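Local coordinates for ethanolamine kinase Pv091845 (Plasmodium vivax, PDB 2QG7), which probably catalyses the phosphorylation of ethanolamine, the first step in making phosphatidylethanolamine by way of free ethanolamine, at residues A365-F368 / N369-G373; H294-L298 / S299-I303. All blocks are in the same frame, centred on the assembly; numbering follows the deposited sequence.

Contact 1. Residues A365-F368 / N369-G373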
loop_
_atom_site.group_PDB
_atom_site.type_symbol
_atom_site.label_atom_id
_atom_site.label_comp_id
_atom_site.label_asym_id
_atom_site.label_seq_id
_atom_site.Cartn_x
_atom_site.Cartn_y
_atom_site.Cartn_z
ATOM N N ALA D 365 8.796 6.209 -19.472
ATOM C CA ALA D 365 8.540 5.110 -18.544
ATOM C C ALA D 365 8.033 5.612 -17.179
ATOM O O ALA D 365 7.169 4.980 -16.565
ATOM C CB ALA D 365 9.795 4.233 -18.385
ATOM N N ASN D 366 8.580 6.737 -16.705
ATOM C CA ASN D 366 8.085 7.404 -15.517
ATOM C C ASN D 366 6.637 7.833 -15.709
ATOM O O ASN D 366 5.835 7.637 -14.815
ATOM C CB ASN D 366 8.983 8.559 -15.151
ATOM C CG ASN D 366 8.558 9.274 -13.854
ATOM O OD1 ASN D 366 8.686 8.716 -12.750
ATOM N ND2 ASN D 366 8.055 10.500 -13.987
ATOM N N HIS D 367 6.270 8.321 -16.887
ATOM C CA HIS D 367 4.921 8.697 -17.187
ATOM C C HIS D 367 4.000 7.482 -17.219
ATOM O O HIS D 367 2.842 7.533 -16.798
ATOM C CB HIS D 367 4.859 9.449 -18.527
ATOM C CG HIS D 367 3.460 9.809 -18.943
ATOM N ND1 HIS D 367 2.639 10.604 -18.175
ATOM C CD2 HIS D 367 2.730 9.461 -20.028
ATOM C CE1 HIS D 367 1.465 10.738 -18.765
ATOM N NE2 HIS D 367 1.486 10.047 -19.889
ATOM N N PHE D 368 4.514 6.382 -17.731
ATOM C CA PHE D 368 3.756 5.152 -17.804
ATOM C C PHE D 368 3.530 4.515 -16.419
ATOM O O PHE D 368 2.488 3.908 -16.180
ATOM C CB PHE D 368 4.477 4.176 -18.713
ATOM C CG PHE D 368 4.337 4.512 -20.187
ATOM C CD1 PHE D 368 3.303 5.357 -20.635
ATOM C CD2 PHE D 368 5.194 3.958 -21.128
ATOM C CE1 PHE D 368 3.177 5.658 -21.997
ATOM C CE2 PHE D 368 5.045 4.223 -22.496
ATOM C CZ PHE D 368 4.048 5.069 -22.923
ATOM N N ASN D 369 4.491 4.681 -15.514
ATOM C CA ASN D 369 4.252 4.310 -14.131
ATOM C C ASN D 369 3.106 5.081 -13.478
ATOM O O ASN D 369 2.504 4.584 -12.551
ATOM C CB ASN D 369 5.516 4.393 -13.269
ATOM C CG ASN D 369 6.355 3.153 -13.356
ATOM O OD1 ASN D 369 5.835 2.052 -13.521
ATOM N ND2 ASN D 369 7.665 3.312 -13.208
ATOM N N GLU D 370 2.836 6.285 -13.952
ATOM C CA GLU D 370 1.889 7.173 -13.307
ATOM C C GLU D 370 0.468 6.883 -13.729
ATOM O O GLU D 370 -0.441 7.574 -13.367
ATOM C CB GLU D 370 2.283 8.644 -13.570
ATOM C CG GLU D 370 3.630 9.133 -12.929
ATOM C CD GLU D 370 3.628 9.082 -11.367
ATOM O OE1 GLU D 370 4.734 9.024 -10.738
ATOM O OE2 GLU D 370 2.527 9.145 -10.731
ATOM N N TYR D 371 0.273 5.863 -14.525
ATOM C CA TYR D 371 -1.028 5.401 -14.939
ATOM C C TYR D 371 -1.663 4.729 -13.717
ATOM O O TYR D 371 -2.917 4.693 -13.577
ATOM C CB TYR D 371 -0.853 4.354 -16.057
ATOM C CG TYR D 371 -0.728 4.894 -17.487
ATOM C CD1 TYR D 371 0.017 6.058 -17.776
ATOM C CD2 TYR D 371 -1.314 4.209 -18.557
ATOM C CE1 TYR D 371 0.133 6.528 -19.079
ATOM C CE2 TYR D 371 -1.196 4.667 -19.872
ATOM C CZ TYR D 371 -0.473 5.825 -20.123
ATOM O OH TYR D 371 -0.378 6.302 -21.428
ATOM N N ALA D 372 -0.787 4.155 -12.881
ATOM C CA ALA D 372 -1.138 3.543 -11.587
ATOM C C ALA D 372 -1.624 4.556 -10.551
ATOM O O ALA D 372 -2.347 4.183 -9.626
ATOM C CB ALA D 372 0.052 2.774 -11.034
ATOM N N GLY D 373 -1.206 5.823 -10.698
ATOM C CA GLY D 373 -1.548 6.868 -9.743
ATOM C C GLY D 373 -0.763 6.713 -8.447
ATOM O O GLY D 373 0.151 5.879 -8.346
HETATM O O HOH W 1 6.317 11.248 -11.933
HETATM O O HOH W 2 6.509 7.393 -11.459
HETATM O O HOH W 3 -0.257 9.081 -21.647
#
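Ala365 and Asn369 sit one helical turn apart, Asn369 N bonding to Ala365 O at 2.9 Å, but one residue on the span shortens: Glu370 N bonds to His367 O at 3.1 Å, and bonds Asn366 O weakly. The side chains of this helix end sort into an aromatic group and a polar group. Tyr371 is central to the first. One edge of its ring points at the face of His367, the planes 84° apart, with CE1 3.9 Å from His367 NE2. Its own face takes the edge of Phe368 in an offset T-shaped pair, Phe368 CD1 standing 3.7 Å from Tyr371 CE1. Tyrosine suits the place because its ring can offer an edge to His367 and a face to Phe368 at once. The two nitrogens of His367 let it join the cluster and still form polar bonds: a water in its ring plane, 2.7 Å from NE2, also lies 2.8 Å from Tyr371 OH, while ND1 bonds to Leu297 O and Tyr371 OH to Gln199, so the His367 and Tyr371 rings are held at their polar ends too. On the polar group's side, the Glu370 chain bends at CB-CG (chi2 -63°), laying CG against Asn366 O and turning the carboxylate toward the Asn366 amide. A water accepts from Asn366 ND2 at 2.8 Å and donates to Glu370 OE1; Asn366 OD1 bonds to Ser417, on helix 413-430. The three rings form an aromatic cluster at the C-terminal end of helix 360-369, in the helical lobe of the kinase-like fold of choline and ethanolamine kinases.

Contact 2. Residues H294-L298 / S299-I303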
loop_
_atom_site.group_PDB
_atom_site.type_symbol
_atom_site.label_atom_id
_atom_site.label_comp_id
_atom_site.label_asym_id
_atom_site.label_seq_id
_atom_site.Cartn_x
_atom_site.Cartn_y
_atom_site.Cartn_z
ATOM N N HIS D 294 10.659 16.445 -18.540
ATOM C CA HIS D 294 9.823 16.999 -17.476
ATOM C C HIS D 294 10.126 16.401 -16.086
ATOM O O HIS D 294 10.288 17.144 -15.087
ATOM C CB HIS D 294 8.358 16.830 -17.815
ATOM C CG HIS D 294 7.444 17.496 -16.825
ATOM N ND1 HIS D 294 7.157 16.950 -15.585
ATOM C CD2 HIS D 294 6.747 18.653 -16.895
ATOM C CE1 HIS D 294 6.330 17.747 -14.937
ATOM N NE2 HIS D 294 6.062 18.785 -15.710
ATOM N N CYS D 295 10.205 15.065 -16.037
ATOM C CA CYS D 295 10.681 14.277 -14.862
ATOM C C CYS D 295 9.653 13.941 -13.784
ATOM O O CYS D 295 9.967 13.177 -12.885
ATOM C CB CYS D 295 11.931 14.883 -14.223
ATOM S SG CYS D 295 13.293 15.114 -15.346
ATOM N N ASP D 296 8.453 14.527 -13.890
ATOM C CA ASP D 296 7.368 14.362 -12.940
ATOM C C ASP D 296 6.024 14.421 -13.657
ATOM O O ASP D 296 5.098 15.167 -13.318
ATOM C CB ASP D 296 7.461 15.398 -11.809
ATOM C CG ASP D 296 6.631 15.011 -10.615
ATOM O OD1 ASP D 296 6.319 13.787 -10.442
ATOM O OD2 ASP D 296 6.249 15.932 -9.860
ATOM N N LEU D 297 5.916 13.610 -14.688
ATOM C CA LEU D 297 4.770 13.721 -15.566
ATOM C C LEU D 297 3.619 12.866 -15.074
ATOM O O LEU D 297 3.135 11.978 -15.768
ATOM C CB LEU D 297 5.180 13.413 -16.994
ATOM C CG LEU D 297 4.452 14.161 -18.130
ATOM C CD1 LEU D 297 4.642 15.699 -18.117
ATOM C CD2 LEU D 297 4.875 13.555 -19.485
ATOM N N LEU D 298 3.194 13.147 -13.847
ATOM C CA LEU D 298 1.954 12.582 -13.294
ATOM C C LEU D 298 0.744 13.323 -13.834
ATOM O O LEU D 298 0.868 14.420 -14.339
ATOM C CB LEU D 298 1.960 12.566 -11.748
ATOM C CG LEU D 298 2.680 13.623 -10.899
ATOM C CD1 LEU D 298 1.829 14.851 -10.697
ATOM C CD2 LEU D 298 3.042 13.047 -9.550
ATOM N N SER D 299 -0.425 12.702 -13.718
ATOM C CA SER D 299 -1.641 13.184 -14.382
ATOM C C SER D 299 -2.102 14.554 -13.941
ATOM O O SER D 299 -2.665 15.290 -14.721
ATOM C CB SER D 299 -2.794 12.189 -14.238
ATOM O OG SER D 299 -3.072 11.972 -12.862
ATOM N N SER D 300 -1.853 14.888 -12.686
ATOM C CA SER D 300 -2.181 16.197 -12.119
ATOM C C SER D 300 -1.231 17.296 -12.578
ATOM O O SER D 300 -1.522 18.459 -12.400
ATOM C CB SER D 300 -2.240 16.115 -10.577
ATOM O OG SER D 300 -0.943 15.963 -10.028
ATOM N N ASN D 301 -0.102 16.915 -13.183
ATOM C CA ASN D 301 0.802 17.837 -13.890
ATOM C C ASN D 301 0.494 18.082 -15.378
ATOM O O ASN D 301 1.227 18.784 -16.058
ATOM C CB ASN D 301 2.245 17.390 -13.687
ATOM C CG ASN D 301 2.800 17.873 -12.362
ATOM O OD1 ASN D 301 2.180 18.711 -11.745
ATOM N ND2 ASN D 301 3.941 17.341 -11.920
ATOM N N ILE D 302 -0.612 17.509 -15.859
ATOM C CA ILE D 302 -1.046 17.628 -17.242
ATOM C C ILE D 302 -2.425 18.270 -17.264
ATOM O O ILE D 302 -3.354 17.752 -16.707
ATOM C CB ILE D 302 -1.050 16.255 -17.958
ATOM C CG1 ILE D 302 0.306 15.575 -17.842
ATOM C CG2 ILE D 302 -1.425 16.394 -19.434
ATOM C CD1 ILE D 302 0.268 14.103 -18.150
ATOM N N ILE D 303 -2.521 19.421 -17.920
ATOM C CA ILE D 303 -3.708 20.293 -17.887
ATOM C C ILE D 303 -4.376 20.274 -19.255
ATOM O O ILE D 303 -3.712 20.441 -20.282
ATOM C CB ILE D 303 -3.285 21.773 -17.511
ATOM C CG1 ILE D 303 -2.365 21.795 -16.262
ATOM C CG2 ILE D 303 -4.496 22.723 -17.407
ATOM C CD1 ILE D 303 -3.043 21.374 -14.914
#
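Asn301 sends its amide back across the turn to Asp296: ND2 donates to the backbone O of Asp296 at 2.8 Å in a nearly straight bond (170°) that lies in both the amide and the carbonyl plane. That carbonyl is gripped twice, since Leu298 N also reaches it, weakly, in the inverse gamma turn centred on Leu297. Asparagine suits the place because its short amide can tie one loop segment to the other while its own backbone N bonds to Leu298 O at 2.9 Å. The Asp296 carboxylate stands nearly perpendicular to the Asn301 amide, their planes 86° apart. With CG of His294 trans to the backbone N (chi1 -175°), the ring turns back along the loop, bringing ND1 to Asp296 N, from which it accepts at 3.2 Å in the ring plane; NE2 bonds to Ile350 O, so both ring nitrogens fix its rotation. Leu297 lays CD1 3.6 Å over one face of this ring, toward the rim, and its CG meets Ile302 CD1 at 4.2 Å where the two side chains cross at about a right angle. These branched apolar residues suit the buried side, which also includes Phe349. Against this buried part, fastened by the straight Asn301-Asp296 bond, the other side is more open: Leu298, Ser299 and Ser300 are partly exposed. There Leu298 CD1 leans over the Asn301 amide, 3.5 Å from ND2, and small serines turn the chain through a short 3-10 segment into strand 302-304. The sequence His294-Cys295-Asp296, with Asn301 five residues after the aspartate, is the pattern of the catalytic loop in protein-kinase-like folds, which places these residues where the active site is expected.

From the N terminus, contact 2 comes first: residues 294-303 close the loop that leaves strand 290-293 and enters strand 302-304. After an unmodelled stretch, residues 308-343, the chain passes through strands 347-349 and 356-359 into helix 360-369, whose last residues, with the loop that follows, make contact 1. The two are in series, neither enclosing nor crossing the other, yet their centres are about 10 Å apart and they touch. Besides the His367 bond to the loop, His367 CE1 packs 3.6 Å from Ile302 CD1, and Glu370 OE2 lies 3.6 Å from Leu298 CB. Asp363 accepts from the backbone of His294 and Cys295, so helix 360-369 grips the loop at two places, through Asp363 and His367.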